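O-phospho-L-seryl-tRNA:Cys-tRNA synthase (Methanocaldococcus jannaschii DSM 2661, PDB 5X6B) probably converts the O-phosphoserine carried by tRNA(Cys) to cysteine, using a pyridoxal phosphate cofactor held on a lysine. Local coordinates at residues L228-T233 with D247-S252; K144-T149 with L198-D203; L321-Y326 with L397-V402. One frame throughout, in Å; residues are numbered along the deposited sequence.

Interactions 1 and 2 belong to one mixed sheet and touch directly: Asn229 N lies 2.9 Å from Leu199 O, a probable hydrogen bond between neighbouring strands 226-229 and 194-200, and the centres of the two interactions are about 10 Å apart. Interaction 1 reaches the cofactor, since Asn229 and Ser252 both bond the pyridoxal-bearing residue at position 255; interaction 2 joins the loop after strand 139-143 to the C-terminal end of strand 194-200 and the loop beyond. Interaction 3 joins helices 317-331 and 399-415, with its centre about 25 Å from that of interaction 1 and about 26 Å from that of interaction 2. Its nearest atoms stay about 9 Å from either, so it is a separate piece of packing.

Interaction 1: L228-T233 with D247-S252; sequences LNCAYT and DFIVAS
Asn229 and Val250 meet at a slant, OD1 of Asn229 lying 3.3 Å from the CG2 methyl of Val250. They form a parallel bridge pair between strands 226-229 and 248-252, whose touching parts run within 6° of each other, and both send CB to the same side of the sheet. Asn229 CG stands opposite its backbone N (chi1 -177°), which, with chi2 near zero, brings OD1 alongside the CG2 methyl. On the reverse side Leu228 and Ile249 lie abreast, CB of Leu228 being 4.5 Å from CG1 of Ile249. The other branch of Ile249, CG2, packs against Cys230, with SG 3.6 Å away. Ala231 CB and Ser252 CB touch more loosely at 4.2 Å. Backbone bonds hold the register: Leu228 N donates to Phe248 O at 2.9 Å, while the bonds Val250 N to Leu228 O and Cys230 N to Val250 O are weak.

The sheet order, with strand 248-252 between parallel 226-229 and antiparallel 264-268, is that of the large domain of fold type I pyridoxal phosphate enzymes. Helix 122-132 covers Asn229 and Phe248, and His201 packs on Leu228 and Cys230.

Asn229 OD1 also accepts from Ala231 N at 3.2 Å, closing an Asx turn. The donor sits above the carbonyl plane, 51° out of it. This bond distinguishes the two ends of the amide: OD1 is turned to the backbone, so ND2 is the atom left for N1 of the modified residue at position 255, while Ser252 OG bonds its phosphate. This is consistent with an amide N-H being offered to the pyridine nitrogen, and the Asx turn probably helps to orient that amide.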
ATOM      1  N   LEU B 228      -4.678 -19.945  15.164  1.00 70.66           N
ATOM      2  CA  LEU B 228      -4.489 -18.872  16.136  1.00 62.58           C
ATOM      3  C   LEU B 228      -4.686 -17.513  15.468  1.00 52.86           C
ATOM      4  O   LEU B 228      -3.918 -17.132  14.580  1.00 47.28           O
ATOM      5  CB  LEU B 228      -3.099 -18.965  16.769  1.00 53.80           C
ATOM      6  CG  LEU B 228      -2.722 -17.934  17.836  1.00 56.34           C
ATOM      7  CD1 LEU B 228      -3.666 -17.985  19.027  1.00 51.37           C
ATOM      8  CD2 LEU B 228      -1.285 -18.138  18.277  1.00 46.10           C
ATOM      9  N   ASN B 229      -5.730 -16.797  15.874  1.00 47.54           N
ATOM     10  CA  ASN B 229      -5.992 -15.470  15.323  1.00 48.86           C
ATOM     11  C   ASN B 229      -5.035 -14.442  15.901  1.00 59.51           C
ATOM     12  O   ASN B 229      -5.296 -13.857  16.951  1.00 63.20           O
ATOM     13  CB  ASN B 229      -7.430 -15.032  15.589  1.00 48.03           C
ATOM     14  CG  ASN B 229      -7.750 -13.688  14.965  1.00 51.73           C
ATOM     15  OD1 ASN B 229      -6.986 -13.174  14.149  1.00 54.88           O
ATOM     16  ND2 ASN B 229      -8.879 -13.105  15.352  1.00 57.81           N
ATOM     17  N   CYS B 230      -3.933 -14.217  15.200  1.00 55.19           N
ATOM     18  CA  CYS B 230      -2.913 -13.305  15.675  1.00 56.57           C
ATOM     19  C   CYS B 230      -3.097 -11.882  15.163  1.00 58.06           C
ATOM     20  O   CYS B 230      -2.147 -11.096  15.133  1.00 55.61           O
ATOM     21  CB  CYS B 230      -1.541 -13.824  15.287  1.00 61.89           C
ATOM     22  SG  CYS B 230      -1.053 -15.257  16.244  1.00 64.30           S
ATOM     23  N   ALA B 231      -4.316 -11.559  14.748  1.00 57.85           N
ATOM     24  CA  ALA B 231      -4.697 -10.167  14.614  1.00 58.93           C
ATOM     25  C   ALA B 231      -4.478  -9.571  15.991  1.00 70.12           C
ATOM     26  O   ALA B 231      -4.849 -10.195  16.984  1.00 95.60           O
ATOM     27  CB  ALA B 231      -6.144 -10.022  14.169  1.00 45.22           C
ATOM     28  N   TYR B 232      -3.844  -8.404  16.046  1.00 46.27           N
ATOM     29  CA  TYR B 232      -3.534  -7.701  17.302  1.00 58.06           C
ATOM     30  C   TYR B 232      -2.366  -8.260  18.102  1.00 49.94           C
ATOM     31  O   TYR B 232      -2.071  -7.731  19.173  1.00 56.13           O
ATOM     32  CB  TYR B 232      -4.743  -7.646  18.241  1.00 43.46           C
ATOM     33  CG  TYR B 232      -5.552  -6.375  18.187  1.00 58.16           C
ATOM     34  CD1 TYR B 232      -4.938  -5.136  18.037  1.00 46.26           C
ATOM     35  CD2 TYR B 232      -6.930  -6.411  18.333  1.00 47.18           C
ATOM     36  CE1 TYR B 232      -5.681  -3.975  18.002  1.00 55.02           C
ATOM     37  CE2 TYR B 232      -7.681  -5.255  18.306  1.00 52.35           C
ATOM     38  CZ  TYR B 232      -7.052  -4.041  18.140  1.00 40.36           C
ATOM     39  OH  TYR B 232      -7.800  -2.888  18.106  1.00 46.04           O
ATOM     40  N   THR B 233      -1.698  -9.305  17.620  1.00 36.72           N
ATOM     41  CA  THR B 233      -0.456  -9.716  18.281  1.00 52.65           C
ATOM     42  C   THR B 233       0.744  -9.703  17.345  1.00 56.65           C
ATOM     43  O   THR B 233       1.808  -9.210  17.716  1.00 60.86           O
ATOM     44  CB  THR B 233      -0.549 -11.120  18.916  1.00 57.04           C
ATOM     45  OG1 THR B 233      -0.888 -12.090  17.920  1.00 61.52           O
ATOM     46  CG2 THR B 233      -1.577 -11.136  20.027  1.00 50.65           C
ATOM     47  N   ASP B 247      -1.325 -24.597  13.910  1.00 54.25           N
ATOM     48  CA  ASP B 247      -1.321 -25.130  12.554  1.00 67.16           C
ATOM     49  C   ASP B 247      -1.434 -23.977  11.573  1.00 70.04           C
ATOM     50  O   ASP B 247      -0.781 -23.957  10.527  1.00 64.37           O
ATOM     51  CB  ASP B 247      -2.468 -26.119  12.363  1.00 68.93           C
ATOM     52  CG  ASP B 247      -2.379 -27.296  13.311  1.00 68.39           C
ATOM     53  OD1 ASP B 247      -1.296 -27.921  13.392  1.00 73.51           O
ATOM     54  OD2 ASP B 247      -3.380 -27.566  14.004  1.00 60.23           O
ATOM     55  N   PHE B 248      -2.270 -23.011  11.934  1.00 66.44           N
ATOM     56  CA  PHE B 248      -2.456 -21.814  11.135  1.00 67.18           C
ATOM     57  C   PHE B 248      -2.305 -20.559  11.983  1.00 69.52           C
ATOM     58  O   PHE B 248      -2.634 -20.547  13.171  1.00 61.50           O
ATOM     59  CB  PHE B 248      -3.831 -21.819  10.471  1.00 69.91           C
ATOM     60  CG  PHE B 248      -4.165 -23.103   9.781  1.00 72.04           C
ATOM     61  CD1 PHE B 248      -3.635 -23.390   8.537  1.00 74.96           C
ATOM     62  CD2 PHE B 248      -5.023 -24.017  10.370  1.00 72.23           C
ATOM     63  CE1 PHE B 248      -3.946 -24.572   7.896  1.00 75.60           C
ATOM     64  CE2 PHE B 248      -5.336 -25.198   9.735  1.00 68.81           C
ATOM     65  CZ  PHE B 248      -4.797 -25.477   8.495  1.00 63.68           C
ATOM     66  N   ILE B 249      -1.802 -19.503  11.356  1.00 66.27           N
ATOM     67  CA  ILE B 249      -1.757 -18.188  11.973  1.00 55.65           C
ATOM     68  C   ILE B 249      -2.212 -17.137  10.973  1.00 58.43           C
ATOM     69  O   ILE B 249      -1.696 -17.063   9.855  1.00 50.46           O
ATOM     70  CB  ILE B 249      -0.349 -17.832  12.474  1.00 58.86           C
ATOM     71  CG1 ILE B 249       0.055 -18.738  13.634  1.00 58.88           C
ATOM     72  CG2 ILE B 249      -0.291 -16.373  12.907  1.00 69.87           C
ATOM     73  CD1 ILE B 249       1.462 -18.517  14.103  1.00 51.82           C
ATOM     74  N   VAL B 250      -3.193 -16.334  11.365  1.00 53.95           N
ATOM     75  CA  VAL B 250      -3.569 -15.186  10.558  1.00 55.65           C
ATOM     76  C   VAL B 250      -3.056 -13.905  11.206  1.00 66.47           C
ATOM     77  O   VAL B 250      -3.130 -13.729  12.425  1.00 57.64           O
ATOM     78  CB  VAL B 250      -5.091 -15.102  10.346  1.00 54.41           C
ATOM     79  CG1 VAL B 250      -5.564 -16.274   9.494  1.00 44.47           C
ATOM     80  CG2 VAL B 250      -5.821 -15.061  11.679  1.00 44.93           C
ATOM     81  N   ALA B 251      -2.504 -13.022  10.383  1.00 63.63           N
ATOM     82  CA  ALA B 251      -2.016 -11.740  10.865  1.00 62.48           C
ATOM     83  C   ALA B 251      -2.715 -10.611  10.124  1.00 65.11           C
ATOM     84  O   ALA B 251      -3.130 -10.780   8.978  1.00 52.87           O
ATOM     85  CB  ALA B 251      -0.509 -11.641  10.695  1.00 56.13           C
ATOM     86  N   SER B 252      -2.850  -9.467  10.787  1.00 54.72           N
ATOM     87  CA  SER B 252      -3.442  -8.295  10.158  1.00 42.05           C
ATOM     88  C   SER B 252      -2.387  -7.221   9.932  1.00 61.72           C
ATOM     89  O   SER B 252      -1.780  -6.723  10.882  1.00 59.75           O
ATOM     90  CB  SER B 252      -4.580  -7.744  11.007  1.00 50.60           C
ATOM     91  OG  SER B 252      -5.236  -6.686  10.335  1.00 58.73           O
TER

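Interaction 2: K144-T149 with L198-D203; sequences KNAHYT and LLTHVD
The loop that follows strand 139-143 passes close to the end of strand 194-200, with CA of Ala146 5.5 Å from CA of Thr200 and CA of Asn145 5.7 Å from CA of Asp203. Asn145 and Asp203 make the broader meeting. Their amide and carboxylate planes are only 15° apart and lie stacked, ND2 of Asn145 being 3.6 Å from OD2 of Asp203, while their CB atoms approach to 3.5 Å. The stacked groups take their bonds from others: Asn145 pairs with Tyr166 OH and Tyr173 O, and the Asp203 carboxylate accepts from the backbone N of Tyr206 and of Asn208. Strands 139-143 and 194-200 are parallel neighbours in the fold type I sheet, and the contact joins the loop after the first to the C-terminal end of the second and the loop that follows it. Thr200 OG1 sits beside its backbone N, anti to the carbonyl carbon (chi1 -56°), and faces Ala146, 3.2 Å from CA; its hydrogen-bond partner is Asp143 OD1. Farther along, His147 ND1 and Thr149 OG1 are hydrogen-bonded at 2.9 Å, and Lys126 NZ also bonds that hydroxyl. Tyr148 packs on Gly292 of the second subunit.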
ATOM      1  N   LYS B 144     -15.259 -17.142  23.402  1.00 53.37           N
ATOM      2  CA  LYS B 144     -16.413 -16.249  23.405  1.00 60.22           C
ATOM      3  C   LYS B 144     -16.018 -14.797  23.157  1.00 67.90           C
ATOM      4  O   LYS B 144     -16.876 -13.945  22.920  1.00 78.85           O
ATOM      5  CB  LYS B 144     -17.173 -16.369  24.729  1.00 66.77           C
ATOM      6  CG  LYS B 144     -18.622 -16.781  24.555  1.00 76.51           C
ATOM      7  CD  LYS B 144     -19.371 -16.848  25.876  1.00 86.24           C
ATOM      8  CE  LYS B 144     -19.827 -18.277  26.157  1.00 93.20           C
ATOM      9  NZ  LYS B 144     -20.857 -18.362  27.233  1.00 84.31           N
ATOM     10  N   ASN B 145     -14.718 -14.520  23.209  1.00 70.32           N
ATOM     11  CA  ASN B 145     -14.206 -13.176  22.953  1.00 71.90           C
ATOM     12  C   ASN B 145     -13.837 -12.961  21.492  1.00 73.60           C
ATOM     13  O   ASN B 145     -13.244 -11.940  21.137  1.00 67.51           O
ATOM     14  CB  ASN B 145     -12.977 -12.890  23.818  1.00 71.88           C
ATOM     15  CG  ASN B 145     -13.332 -12.402  25.199  1.00 65.47           C
ATOM     16  OD1 ASN B 145     -14.486 -12.070  25.481  1.00 58.56           O
ATOM     17  ND2 ASN B 145     -12.328 -12.323  26.066  1.00 53.95           N
ATOM     18  N   ALA B 146     -14.182 -13.928  20.651  1.00 81.93           N
ATOM     19  CA  ALA B 146     -13.755 -13.911  19.257  1.00 74.36           C
ATOM     20  C   ALA B 146     -14.312 -12.715  18.491  1.00 67.24           C
ATOM     21  O   ALA B 146     -15.430 -12.253  18.745  1.00 59.98           O
ATOM     22  CB  ALA B 146     -14.152 -15.210  18.571  1.00 57.51           C
ATOM     23  N   HIS B 147     -13.505 -12.218  17.559  1.00 52.66           N
ATOM     24  CA  HIS B 147     -13.885 -11.111  16.691  1.00 57.42           C
ATOM     25  C   HIS B 147     -15.025 -11.531  15.773  1.00 60.59           C
ATOM     26  O   HIS B 147     -15.063 -12.676  15.317  1.00 62.84           O
ATOM     27  CB  HIS B 147     -12.681 -10.647  15.872  1.00 61.58           C
ATOM     28  CG  HIS B 147     -12.867  -9.316  15.217  1.00 67.55           C
ATOM     29  ND1 HIS B 147     -13.164  -9.177  13.883  1.00 60.58           N
ATOM     30  CD2 HIS B 147     -12.798  -8.056  15.721  1.00 71.67           C
ATOM     31  CE1 HIS B 147     -13.269  -7.892  13.586  1.00 67.64           C
ATOM     32  NE2 HIS B 147     -13.053  -7.195  14.687  1.00 62.23           N
ATOM     33  N   TYR B 148     -15.942 -10.606  15.498  1.00 56.27           N
ATOM     34  CA  TYR B 148     -17.145 -10.912  14.726  1.00 58.89           C
ATOM     35  C   TYR B 148     -16.821 -11.560  13.381  1.00 60.20           C
ATOM     36  O   TYR B 148     -17.609 -12.346  12.859  1.00 60.38           O
ATOM     37  CB  TYR B 148     -17.991  -9.646  14.511  1.00 46.94           C
ATOM     38  CG  TYR B 148     -17.458  -8.669  13.475  1.00 66.17           C
ATOM     39  CD1 TYR B 148     -17.759  -8.821  12.123  1.00 68.84           C
ATOM     40  CD2 TYR B 148     -16.681  -7.581  13.851  1.00 58.32           C
ATOM     41  CE1 TYR B 148     -17.286  -7.931  11.179  1.00 72.22           C
ATOM     42  CE2 TYR B 148     -16.202  -6.686  12.911  1.00 72.69           C
ATOM     43  CZ  TYR B 148     -16.505  -6.867  11.576  1.00 79.96           C
ATOM     44  OH  TYR B 148     -16.032  -5.979  10.635  1.00 69.63           O
ATOM     45  N   THR B 149     -15.657 -11.237  12.827  1.00 59.61           N
ATOM     46  CA  THR B 149     -15.257 -11.790  11.542  1.00 59.62           C
ATOM     47  C   THR B 149     -14.991 -13.290  11.620  1.00 56.39           C
ATOM     48  O   THR B 149     -14.996 -13.974  10.602  1.00 55.10           O
ATOM     49  CB  THR B 149     -14.002 -11.091  10.992  1.00 58.36           C
ATOM     50  OG1 THR B 149     -12.909 -11.272  11.902  1.00 52.27           O
ATOM     51  CG2 THR B 149     -14.273  -9.612  10.810  1.00 53.90           C
ATOM     52  N   LEU B 198     -10.205 -22.565  17.041  1.00 61.13           N
ATOM     53  CA  LEU B 198      -9.801 -21.178  16.830  1.00 70.85           C
ATOM     54  C   LEU B 198      -9.618 -20.429  18.152  1.00 70.15           C
ATOM     55  O   LEU B 198     -10.492 -20.458  19.018  1.00 61.66           O
ATOM     56  CB  LEU B 198     -10.836 -20.460  15.954  1.00 68.80           C
ATOM     57  CG  LEU B 198     -10.555 -19.040  15.452  1.00 61.52           C
ATOM     58  CD1 LEU B 198     -11.167 -18.850  14.074  1.00 49.85           C
ATOM     59  CD2 LEU B 198     -11.100 -17.989  16.412  1.00 57.63           C
ATOM     60  N   LEU B 199      -8.482 -19.756  18.300  1.00 64.79           N
ATOM     61  CA  LEU B 199      -8.237 -18.944  19.488  1.00 69.69           C
ATOM     62  C   LEU B 199      -7.882 -17.504  19.123  1.00 64.80           C
ATOM     63  O   LEU B 199      -6.881 -17.249  18.451  1.00 54.19           O
ATOM     64  CB  LEU B 199      -7.119 -19.551  20.341  1.00 64.87           C
ATOM     65  CG  LEU B 199      -6.688 -18.713  21.552  1.00 58.26           C
ATOM     66  CD1 LEU B 199      -7.846 -18.508  22.523  1.00 52.51           C
ATOM     67  CD2 LEU B 199      -5.494 -19.343  22.254  1.00 49.32           C
ATOM     68  N   THR B 200      -8.715 -16.567  19.561  1.00 58.18           N
ATOM     69  CA  THR B 200      -8.412 -15.154  19.410  1.00 55.18           C
ATOM     70  C   THR B 200      -7.287 -14.802  20.373  1.00 59.56           C
ATOM     71  O   THR B 200      -7.522 -14.647  21.574  1.00 61.17           O
ATOM     72  CB  THR B 200      -9.640 -14.275  19.688  1.00 59.56           C
ATOM     73  OG1 THR B 200     -10.711 -14.669  18.826  1.00 71.85           O
ATOM     74  CG2 THR B 200      -9.316 -12.819  19.434  1.00 57.33           C
ATOM     75  N   HIS B 201      -6.069 -14.689  19.846  1.00 55.83           N
ATOM     76  CA  HIS B 201      -4.872 -14.539  20.679  1.00 59.50           C
ATOM     77  C   HIS B 201      -4.957 -13.329  21.606  1.00 62.46           C
ATOM     78  O   HIS B 201      -4.592 -13.411  22.779  1.00 62.25           O
ATOM     79  CB  HIS B 201      -3.627 -14.433  19.807  1.00 52.93           C
ATOM     80  CG  HIS B 201      -2.359 -14.749  20.531  1.00 55.74           C
ATOM     81  ND1 HIS B 201      -1.118 -14.640  19.942  1.00 59.38           N
ATOM     82  CD2 HIS B 201      -2.138 -15.178  21.796  1.00 60.54           C
ATOM     83  CE1 HIS B 201      -0.187 -14.984  20.814  1.00 58.22           C
ATOM     84  NE2 HIS B 201      -0.780 -15.316  21.947  1.00 73.90           N
ATOM     85  N   VAL B 202      -5.428 -12.211  21.064  1.00 54.91           N
ATOM     86  CA  VAL B 202      -5.844 -11.069  21.865  1.00 53.13           C
ATOM     87  C   VAL B 202      -7.190 -10.586  21.328  1.00 56.74           C
ATOM     88  O   VAL B 202      -7.305 -10.225  20.155  1.00 52.71           O
ATOM     89  CB  VAL B 202      -4.803  -9.914  21.841  1.00 52.56           C
ATOM     90  CG1 VAL B 202      -5.427  -8.612  22.318  1.00 44.14           C
ATOM     91  CG2 VAL B 202      -3.601 -10.254  22.699  1.00 56.17           C
ATOM     92  N   ASP B 203      -8.215 -10.607  22.173  1.00 44.38           N
ATOM     93  CA  ASP B 203      -9.526 -10.128  21.753  1.00 56.59           C
ATOM     94  C   ASP B 203      -9.507  -8.621  21.570  1.00 51.34           C
ATOM     95  O   ASP B 203      -8.661  -7.931  22.140  1.00 51.88           O
ATOM     96  CB  ASP B 203     -10.611 -10.503  22.758  1.00 42.87           C
ATOM     97  CG  ASP B 203     -10.341  -9.949  24.136  1.00 59.67           C
ATOM     98  OD1 ASP B 203      -9.234 -10.187  24.676  1.00 46.04           O
ATOM     99  OD2 ASP B 203     -11.225  -9.238  24.659  1.00 60.01           O
TER

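Interaction 3: L321-Y326 with L397-V402; sequences LKKTRY and LEWEQV
Lys323 crosses one face of the Trp399 indole at a slant, with CG over it, offset toward the rim. This is the centre of a helix-helix packing between 317-331 and the first turn of 399-415, in what is consistent with the small C-terminal domain of a fold type I enzyme. Lys323 CG is anti to its carbonyl carbon (chi1 -61°) and the chain runs straight on from there. CG thus makes a CH-pi contact 3.8 Å from the centroid of the six-membered ring, and NZ is carried past the indole to Leu397 O, 2.6 Å away. Glu320 OE2 forms a salt bridge to the same ammonium group. Replacement of Lys323 by an alanine would probably leave Leu397 O and the Glu320 carboxylate without this partner and strip the aliphatic cover from that indole face.

The rim of the tryptophan is held from two directions. Lys322, also extended, sets its CG 3.6 Å from Trp399 CZ2, near the ring plane. Tyr326 has CG opposite its backbone N (chi1 171°), which brings its ring to the six-membered ring in an offset edge-to-face pair: the Trp399 edge points to the Tyr326 face, planes 72° apart and centroids 5.5 Å apart. Val402 touches both Tyr326 and Lys323, its CG1 lying 3.8 Å from Tyr326 CD2 and its CG2 4.1 Å from Lys323 CD.

Beyond the interface, Gln401 NE2 bonds the backbone of another protein chain. The OE1 atom of Gln401 turns back to the N-cap residue and accepts from Glu398 N at 2.9 Å, in the carbonyl plane and on a lone pair.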
ATOM      1  N   LEU B 321       3.976  -1.459  26.540  1.00 48.65           N
ATOM      2  CA  LEU B 321       3.217  -1.890  27.714  1.00 59.22           C
ATOM      3  C   LEU B 321       3.399  -0.896  28.853  1.00 50.33           C
ATOM      4  O   LEU B 321       2.450  -0.576  29.576  1.00 41.90           O
ATOM      5  CB  LEU B 321       3.637  -3.292  28.159  1.00 62.75           C
ATOM      6  CG  LEU B 321       3.185  -4.412  27.221  1.00 59.78           C
ATOM      7  CD1 LEU B 321       3.658  -5.766  27.707  1.00 51.26           C
ATOM      8  CD2 LEU B 321       1.679  -4.384  27.086  1.00 43.88           C
ATOM      9  N   LYS B 322       4.624  -0.399  28.993  1.00 55.33           N
ATOM     10  CA  LYS B 322       4.926   0.637  29.975  1.00 52.68           C
ATOM     11  C   LYS B 322       4.078   1.884  29.752  1.00 47.90           C
ATOM     12  O   LYS B 322       3.569   2.468  30.710  1.00 47.78           O
ATOM     13  CB  LYS B 322       6.409   0.995  29.936  1.00 43.85           C
ATOM     14  CG  LYS B 322       6.802   2.053  30.941  1.00 46.25           C
ATOM     15  CD  LYS B 322       8.295   2.310  30.907  1.00 48.88           C
ATOM     16  CE  LYS B 322       8.665   3.438  31.849  1.00 45.13           C
ATOM     17  NZ  LYS B 322      10.106   3.816  31.758  1.00 44.71           N
ATOM     18  N   LYS B 323       3.922   2.288  28.492  1.00 41.94           N
ATOM     19  CA  LYS B 323       3.071   3.431  28.171  1.00 45.83           C
ATOM     20  C   LYS B 323       1.639   3.123  28.556  1.00 50.01           C
ATOM     21  O   LYS B 323       0.927   3.972  29.103  1.00 46.04           O
ATOM     22  CB  LYS B 323       3.136   3.785  26.684  1.00 53.35           C
ATOM     23  CG  LYS B 323       4.508   4.176  26.161  1.00 46.94           C
ATOM     24  CD  LYS B 323       4.437   4.392  24.661  1.00 50.49           C
ATOM     25  CE  LYS B 323       5.813   4.568  24.050  1.00 53.13           C
ATOM     26  NZ  LYS B 323       5.743   4.522  22.561  1.00 47.02           N
ATOM     27  N   THR B 324       1.233   1.892  28.261  1.00 45.27           N
ATOM     28  CA  THR B 324      -0.121   1.428  28.513  1.00 45.83           C
ATOM     29  C   THR B 324      -0.436   1.430  30.002  1.00 52.88           C
ATOM     30  O   THR B 324      -1.453   1.978  30.439  1.00 51.61           O
ATOM     31  CB  THR B 324      -0.321   0.008  27.957  1.00 57.10           C
ATOM     32  OG1 THR B 324      -0.032  -0.003  26.554  1.00 47.67           O
ATOM     33  CG2 THR B 324      -1.741  -0.473  28.196  1.00 39.53           C
ATOM     34  N   ARG B 325       0.445   0.811  30.781  1.00 49.07           N
ATOM     35  CA  ARG B 325       0.225   0.684  32.214  1.00 48.00           C
ATOM     36  C   ARG B 325       0.305   2.032  32.914  1.00 53.30           C
ATOM     37  O   ARG B 325      -0.367   2.247  33.922  1.00 49.75           O
ATOM     38  CB  ARG B 325       1.226  -0.296  32.821  1.00 44.72           C
ATOM     39  CG  ARG B 325       1.020  -1.707  32.319  1.00 53.98           C
ATOM     40  CD  ARG B 325       1.964  -2.702  32.953  1.00 55.69           C
ATOM     41  NE  ARG B 325       1.796  -4.021  32.351  1.00 56.40           N
ATOM     42  CZ  ARG B 325       2.530  -5.086  32.656  1.00 75.38           C
ATOM     43  NH1 ARG B 325       3.490  -4.997  33.567  1.00 73.34           N
ATOM     44  NH2 ARG B 325       2.301  -6.243  32.049  1.00 78.43           N
ATOM     45  N   TYR B 326       1.115   2.941  32.374  1.00 52.67           N
ATOM     46  CA  TYR B 326       1.156   4.309  32.876  1.00 42.95           C
ATOM     47  C   TYR B 326      -0.216   4.961  32.752  1.00 52.69           C
ATOM     48  O   TYR B 326      -0.673   5.641  33.667  1.00 62.17           O
ATOM     49  CB  TYR B 326       2.197   5.141  32.128  1.00 60.33           C
ATOM     50  CG  TYR B 326       2.132   6.620  32.450  1.00 57.02           C
ATOM     51  CD1 TYR B 326       2.703   7.126  33.611  1.00 55.05           C
ATOM     52  CD2 TYR B 326       1.491   7.508  31.594  1.00 59.67           C
ATOM     53  CE1 TYR B 326       2.639   8.476  33.907  1.00 63.90           C
ATOM     54  CE2 TYR B 326       1.423   8.858  31.884  1.00 68.23           C
ATOM     55  CZ  TYR B 326       2.001   9.336  33.037  1.00 59.64           C
ATOM     56  OH  TYR B 326       1.928  10.677  33.319  1.00 54.99           O
ATOM     57  N   LEU B 397       2.550   5.901  20.302  1.00 42.21           N
ATOM     58  CA  LEU B 397       2.670   7.315  20.647  1.00 49.75           C
ATOM     59  C   LEU B 397       4.007   7.632  21.319  1.00 56.00           C
ATOM     60  O   LEU B 397       4.575   6.794  22.026  1.00 47.26           O
ATOM     61  CB  LEU B 397       1.533   7.746  21.564  1.00 40.82           C
ATOM     62  CG  LEU B 397       0.155   7.897  20.931  1.00 53.14           C
ATOM     63  CD1 LEU B 397      -0.863   8.329  21.981  1.00 52.13           C
ATOM     64  CD2 LEU B 397       0.211   8.894  19.794  1.00 61.13           C
ATOM     65  N   GLU B 398       4.506   8.842  21.088  1.00 50.26           N
ATOM     66  CA  GLU B 398       5.644   9.350  21.843  1.00 58.52           C
ATOM     67  C   GLU B 398       5.209   9.546  23.295  1.00 56.62           C
ATOM     68  O   GLU B 398       4.028   9.791  23.564  1.00 51.18           O
ATOM     69  CB  GLU B 398       6.159  10.666  21.250  1.00 46.14           C
ATOM     70  CG  GLU B 398       6.558  10.600  19.779  1.00 45.66           C
ATOM     71  CD  GLU B 398       7.843   9.825  19.545  1.00 65.81           C
ATOM     72  OE1 GLU B 398       8.789   9.989  20.342  1.00 85.75           O
ATOM     73  OE2 GLU B 398       7.911   9.058  18.560  1.00 70.64           O
ATOM     74  N   TRP B 399       6.155   9.435  24.226  1.00 53.19           N
ATOM     75  CA  TRP B 399       5.853   9.598  25.648  1.00 41.92           C
ATOM     76  C   TRP B 399       5.266  10.968  25.975  1.00 43.74           C
ATOM     77  O   TRP B 399       4.414  11.089  26.861  1.00 45.20           O
ATOM     78  CB  TRP B 399       7.103   9.352  26.493  1.00 39.48           C
ATOM     79  CG  TRP B 399       7.189   7.934  26.977  1.00 47.85           C
ATOM     80  CD1 TRP B 399       8.013   6.948  26.507  1.00 31.11           C
ATOM     81  CD2 TRP B 399       6.401   7.339  28.010  1.00 28.45           C
ATOM     82  NE1 TRP B 399       7.798   5.785  27.200  1.00 42.08           N
ATOM     83  CE2 TRP B 399       6.808   5.996  28.130  1.00 41.77           C
ATOM     84  CE3 TRP B 399       5.395   7.815  28.861  1.00 41.04           C
ATOM     85  CZ2 TRP B 399       6.241   5.116  29.055  1.00 42.52           C
ATOM     86  CZ3 TRP B 399       4.827   6.940  29.783  1.00 41.88           C
ATOM     87  CH2 TRP B 399       5.254   5.607  29.871  1.00 45.04           C
ATOM     88  N   GLU B 400       5.708  11.994  25.255  1.00 42.54           N
ATOM     89  CA  GLU B 400       5.140  13.325  25.424  1.00 40.19           C
ATOM     90  C   GLU B 400       3.664  13.319  25.043  1.00 50.03           C
ATOM     91  O   GLU B 400       2.835  13.935  25.710  1.00 52.88           O
ATOM     92  CB  GLU B 400       5.903  14.346  24.587  1.00 40.29           C
ATOM     93  CG  GLU B 400       5.444  15.786  24.789  1.00 61.96           C
ATOM     94  CD  GLU B 400       6.362  16.793  24.115  1.00 56.27           C
ATOM     95  OE1 GLU B 400       7.471  16.404  23.684  1.00 57.10           O
ATOM     96  OE2 GLU B 400       5.969  17.973  24.011  1.00 84.65           O
ATOM     97  N   GLN B 401       3.340  12.602  23.973  1.00 50.83           N
ATOM     98  CA  GLN B 401       1.957  12.488  23.537  1.00 50.30           C
ATOM     99  C   GLN B 401       1.136  11.709  24.558  1.00 49.48           C
ATOM    100  O   GLN B 401      -0.025  12.031  24.812  1.00 43.69           O
ATOM    101  CB  GLN B 401       1.885  11.828  22.162  1.00 58.19           C
ATOM    102  CG  GLN B 401       2.459  12.695  21.064  1.00 56.47           C
ATOM    103  CD  GLN B 401       2.555  11.975  19.743  1.00 54.94           C
ATOM    104  OE1 GLN B 401       3.043  10.848  19.671  1.00 55.16           O
ATOM    105  NE2 GLN B 401       2.086  12.623  18.684  1.00 51.22           N
ATOM    106  N   VAL B 402       1.752  10.694  25.154  1.00 39.57           N
ATOM    107  CA  VAL B 402       1.097   9.924  26.201  1.00 42.00           C
ATOM    108  C   VAL B 402       0.731  10.815  27.395  1.00 51.65           C
ATOM    109  O   VAL B 402      -0.407  10.781  27.871  1.00 49.72           O
ATOM    110  CB  VAL B 402       1.988   8.756  26.674  1.00 51.32           C
ATOM    111  CG1 VAL B 402       1.315   7.993  27.806  1.00 33.14           C
ATOM    112  CG2 VAL B 402       2.306   7.823  25.508  1.00 45.66           C
TER